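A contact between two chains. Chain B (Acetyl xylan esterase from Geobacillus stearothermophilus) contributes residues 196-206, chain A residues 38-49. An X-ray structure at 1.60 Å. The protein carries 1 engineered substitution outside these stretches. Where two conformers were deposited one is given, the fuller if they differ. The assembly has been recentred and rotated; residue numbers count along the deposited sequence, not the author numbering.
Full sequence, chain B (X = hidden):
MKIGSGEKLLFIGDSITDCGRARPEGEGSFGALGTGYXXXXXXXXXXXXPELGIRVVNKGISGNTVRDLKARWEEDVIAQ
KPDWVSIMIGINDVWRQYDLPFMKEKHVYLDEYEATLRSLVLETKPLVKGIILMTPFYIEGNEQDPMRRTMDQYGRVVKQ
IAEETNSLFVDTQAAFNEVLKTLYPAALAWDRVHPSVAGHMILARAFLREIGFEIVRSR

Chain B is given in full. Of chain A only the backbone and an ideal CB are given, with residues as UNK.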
# COMPACT_ATOMS: atom_id res chain seq x y z
N SER B 196 12.70 5.00 -24.44
CA SER B 196 12.91 6.13 -23.54
C SER B 196 12.19 7.35 -24.05
O SER B 196 11.63 7.45 -25.19
CB SER B 196 14.36 6.62 -23.54
OG SER B 196 14.81 6.94 -24.80
N VAL B 197 12.30 8.43 -23.25
CA VAL B 197 11.81 9.76 -23.70
C VAL B 197 12.29 10.12 -25.10
O VAL B 197 11.64 10.66 -25.98
CB VAL B 197 12.18 10.87 -22.66
CG1 VAL B 197 11.91 12.19 -23.20
CG2 VAL B 197 11.48 10.54 -21.36
N ALA B 198 13.61 9.87 -25.33
CA ALA B 198 14.18 10.15 -26.59
C ALA B 198 13.46 9.42 -27.76
O ALA B 198 13.27 10.02 -28.79
CB ALA B 198 15.66 9.73 -26.62
N GLY B 199 13.14 8.19 -27.56
CA GLY B 199 12.41 7.43 -28.58
C GLY B 199 11.02 7.99 -28.86
O GLY B 199 10.58 8.12 -30.00
N HIS B 200 10.34 8.37 -27.78
CA HIS B 200 9.09 9.09 -27.94
C HIS B 200 9.19 10.40 -28.59
O HIS B 200 8.30 10.86 -29.37
CB HIS B 200 8.31 9.11 -26.62
CG HIS B 200 7.61 7.85 -26.32
ND1 HIS B 200 8.05 6.81 -25.56
CD2 HIS B 200 6.44 7.43 -26.87
CE1 HIS B 200 7.15 5.81 -25.57
NE2 HIS B 200 6.19 6.20 -26.38
N MET B 201 10.33 11.09 -28.40
CA MET B 201 10.57 12.26 -29.12
C MET B 201 10.86 12.08 -30.65
O MET B 201 10.42 12.87 -31.48
CB MET B 201 11.76 13.11 -28.49
CG MET B 201 11.52 13.69 -27.18
SD MET B 201 10.26 15.07 -27.36
CE MET B 201 10.36 15.44 -25.62
N ILE B 202 11.53 10.96 -30.97
CA ILE B 202 11.74 10.53 -32.35
C ILE B 202 10.33 10.39 -32.99
O ILE B 202 10.10 10.89 -34.11
CB ILE B 202 12.56 9.30 -32.39
CG1 ILE B 202 14.04 9.59 -32.04
CG2 ILE B 202 12.53 8.72 -33.79
CD1 ILE B 202 14.84 8.35 -31.78
N LEU B 203 9.46 9.67 -32.31
CA LEU B 203 8.08 9.48 -32.81
C LEU B 203 7.32 10.73 -32.99
O LEU B 203 6.71 11.02 -34.01
CB LEU B 203 7.38 8.51 -31.92
CG LEU B 203 7.84 7.06 -31.96
CD1 LEU B 203 7.32 6.23 -30.83
CD2 LEU B 203 7.45 6.40 -33.32
N ALA B 204 7.38 11.58 -31.97
CA ALA B 204 6.63 12.85 -32.00
C ALA B 204 7.16 13.71 -33.16
O ALA B 204 6.40 14.34 -33.93
CB ALA B 204 6.74 13.64 -30.70
N ARG B 205 8.47 13.78 -33.34
CA ARG B 205 9.06 14.53 -34.39
C ARG B 205 8.59 14.09 -35.77
O ARG B 205 8.28 14.90 -36.62
CB ARG B 205 10.61 14.54 -34.32
CG ARG B 205 11.32 15.27 -35.41
CD ARG B 205 12.80 15.13 -35.20
NE ARG B 205 13.48 15.93 -36.22
CZ ARG B 205 14.62 15.58 -36.78
NH1 ARG B 205 15.26 14.47 -36.47
NH2 ARG B 205 15.16 16.43 -37.65
N ALA B 206 8.58 12.77 -35.95
CA ALA B 206 8.18 12.15 -37.24
C ALA B 206 6.71 12.44 -37.50
O ALA B 206 6.36 12.78 -38.67
CB ALA B 206 8.50 10.69 -37.22
N UNK A 38 13.98 19.06 -18.14
CA UNK A 38 15.30 18.44 -18.24
C UNK A 38 15.25 17.18 -19.15
O UNK A 38 15.97 17.06 -20.08
CB UNK A 38 15.81 18.07 -16.85
N UNK A 39 14.27 16.35 -18.85
CA UNK A 39 14.15 15.17 -19.65
C UNK A 39 13.85 15.51 -21.08
O UNK A 39 14.31 14.77 -21.99
CB UNK A 39 13.07 14.25 -19.08
N UNK A 40 12.99 16.47 -21.32
CA UNK A 40 12.62 16.85 -22.65
C UNK A 40 13.81 17.39 -23.46
O UNK A 40 13.98 17.12 -24.64
CB UNK A 40 11.50 17.89 -22.59
N UNK A 41 14.64 18.21 -22.78
CA UNK A 41 15.85 18.67 -23.40
C UNK A 41 16.73 17.50 -23.82
O UNK A 41 17.22 17.48 -24.96
CB UNK A 41 16.61 19.60 -22.45
N UNK A 42 16.96 16.57 -22.93
CA UNK A 42 17.84 15.43 -23.19
C UNK A 42 17.23 14.60 -24.32
O UNK A 42 17.89 14.23 -25.29
CB UNK A 42 18.04 14.58 -21.93
N UNK A 43 15.91 14.41 -24.25
CA UNK A 43 15.33 13.61 -25.30
C UNK A 43 15.31 14.21 -26.62
O UNK A 43 15.47 13.49 -27.67
CB UNK A 43 13.89 13.23 -24.94
N UNK A 44 15.02 15.52 -26.80
CA UNK A 44 15.07 16.24 -28.03
C UNK A 44 16.53 16.23 -28.63
O UNK A 44 16.72 16.07 -29.83
CB UNK A 44 14.57 17.67 -27.79
N UNK A 45 17.48 16.43 -27.73
CA UNK A 45 18.90 16.42 -28.25
C UNK A 45 19.29 15.01 -28.73
O UNK A 45 19.94 14.95 -29.83
CB UNK A 45 19.88 16.88 -27.17
N UNK A 46 18.86 13.97 -28.04
CA UNK A 46 19.13 12.61 -28.50
C UNK A 46 18.42 12.28 -29.75
O UNK A 46 18.98 11.56 -30.65
CB UNK A 46 18.75 11.59 -27.43
N UNK A 47 17.17 12.77 -29.92
CA UNK A 47 16.40 12.49 -31.11
C UNK A 47 16.97 13.19 -32.34
O UNK A 47 16.98 12.59 -33.46
CB UNK A 47 14.94 12.91 -30.90
N UNK A 48 17.53 14.39 -32.19
CA UNK A 48 17.82 15.25 -33.30
C UNK A 48 19.40 15.26 -33.47
O UNK A 48 19.83 15.24 -34.61
CB UNK A 48 17.24 16.65 -33.06
N UNK A 49 20.16 15.21 -32.38
CA UNK A 49 21.64 15.19 -32.37
C UNK A 49 22.21 14.04 -31.60
O UNK A 49 22.83 14.11 -30.59
CB UNK A 49 22.19 16.49 -31.78

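The two helices cross at 62° with axes 7.7 Å apart at closest approach, a spacing that leaves little room for side chains at the crossing. Position 38 has nothing of chain B within 5.5 Å of its CB, so this contact sets no preference; it is A:Val38. At position 39 CA-to-CB points sideways, and the ideal CB lies 4.6 Å from B:Val197 CG2. A small or modest apolar residue would suit, and A:Ala39 is found, its carbonyl O 3.7 Å from B:Val197 CG1.

Position 40 also points sideways, with its ideal CB 4.1 Å from B:Met201 CE. Leucine, methionine or an aromatic could meet that methyl. The residue is A:Tyr40, whose CD1 lies 3.9 Å from B:Met201 CE. Positions 41, directed away, and 42, directed sideways, have no chain B atom near their CB and are open to many residues; they are A:Val41 and A:Val42.

Position 43 is the most restrictive. Its CA lies 3.9 Å from the CA of B:Ala198, and an ideal CB, pointing toward chain B, would fall 2.8 Å from B:Val197 CG1, a clash, and 3.3 Å from B:Met201 CG. The backbone is ordinary helix and would accept any residue, so it is the missing CB that matters: only glycine avoids the contact with B:Val197 CG1. A:Gly43 is present, its O 3.7 Å from B:Ala198 CA.

Position 44 points away, yet a long apolar side chain could reach back to B:Met201. A:Leu44 does so, its CG 3.9 Å from B:Met201 SD, and B:Met201 thus sits as a knob among A:Tyr40, A:Gly43, A:Leu44 and position 47. Position 45 is out of reach and holds A:Leu45.

At position 46 the ideal CB is 3.7 Å from B:Ala198 CB, while the hydroxyl of B:Ser196 lies farther along; small residues or longer polar ones are plausible. A:Gln46 brings its OE1 3.4 Å from B:Ala198 CB. Water 1 donates to A:Gln46 OE1 (2.5 Å from its O) and accepts from B:Ser196 OG (2.7 Å from the same O), linking the chains where no direct hydrogen bond forms.

Position 47 points toward chain B, its ideal CB 3.6 Å from B:Ile202 CG1 and 4.0 Å from B:Met201 CB. Such closeness favours a small residue, and A:Ala47 packs its methyl there. Its carbonyl O receives a hydrogen bond from water 2, which accepts from B:Arg205 NH1.

Position 48 points sideways beside the B:Arg205 side chain, where a branched or longer apolar residue could pack. A:Val48 lays CG2 over one guanidinium face and 3.9 Å from B:Arg205 CD. Position 49 is the first to leave helical phi/psi and is out of reach of chain B, so this contact sets no preference; it is A:Tyr49.

Chain A, residues 38-49: VAYVVGLLQAVY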
# COMPACT_ATOMS: atom_id res chain seq x y z
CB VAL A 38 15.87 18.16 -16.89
CG1 VAL A 38 17.20 17.37 -16.98
CG2 VAL A 38 16.11 19.47 -16.10
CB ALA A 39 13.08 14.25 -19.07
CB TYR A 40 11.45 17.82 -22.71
CG TYR A 40 10.16 17.38 -22.08
CD1 TYR A 40 9.95 16.08 -21.79
CD2 TYR A 40 9.19 18.25 -21.90
CE1 TYR A 40 8.75 15.68 -21.16
CE2 TYR A 40 7.98 17.91 -21.25
CZ TYR A 40 7.79 16.64 -20.92
OH TYR A 40 6.56 16.22 -20.34
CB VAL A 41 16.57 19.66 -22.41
CG1 VAL A 41 18.04 19.82 -22.83
CG2 VAL A 41 15.86 21.01 -22.26
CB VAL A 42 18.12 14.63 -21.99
CG1 VAL A 42 18.94 13.36 -22.33
CG2 VAL A 42 18.83 15.52 -20.96
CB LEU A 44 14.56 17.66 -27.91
CG LEU A 44 12.99 17.76 -27.88
CD1 LEU A 44 12.54 19.02 -27.27
CD2 LEU A 44 12.51 17.58 -29.35
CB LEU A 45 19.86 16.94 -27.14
CG LEU A 45 19.89 18.40 -26.84
CD1 LEU A 45 20.63 18.60 -25.56
CD2 LEU A 45 20.45 19.17 -28.03
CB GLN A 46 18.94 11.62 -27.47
CG GLN A 46 19.39 10.23 -27.85
CD GLN A 46 19.72 9.39 -26.61
OE1 GLN A 46 18.85 9.05 -25.79
NE2 GLN A 46 21.05 9.20 -26.35
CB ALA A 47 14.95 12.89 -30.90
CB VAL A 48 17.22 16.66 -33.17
CG1 VAL A 48 17.58 17.57 -34.30
CG2 VAL A 48 15.69 16.61 -33.05
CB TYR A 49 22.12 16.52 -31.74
CG TYR A 49 21.72 17.80 -32.44
CD1 TYR A 49 20.53 18.44 -32.20
CD2 TYR A 49 22.64 18.52 -33.22
CE1 TYR A 49 20.16 19.66 -32.78
CE2 TYR A 49 22.32 19.76 -33.75
CZ TYR A 49 21.09 20.36 -33.55
OH TYR A 49 20.83 21.65 -34.07
O HOH W 1 17.47 7.07 -25.05
O HOH W 2 14.68 12.10 -34.86
O HOH W 3 18.49 14.84 -36.93
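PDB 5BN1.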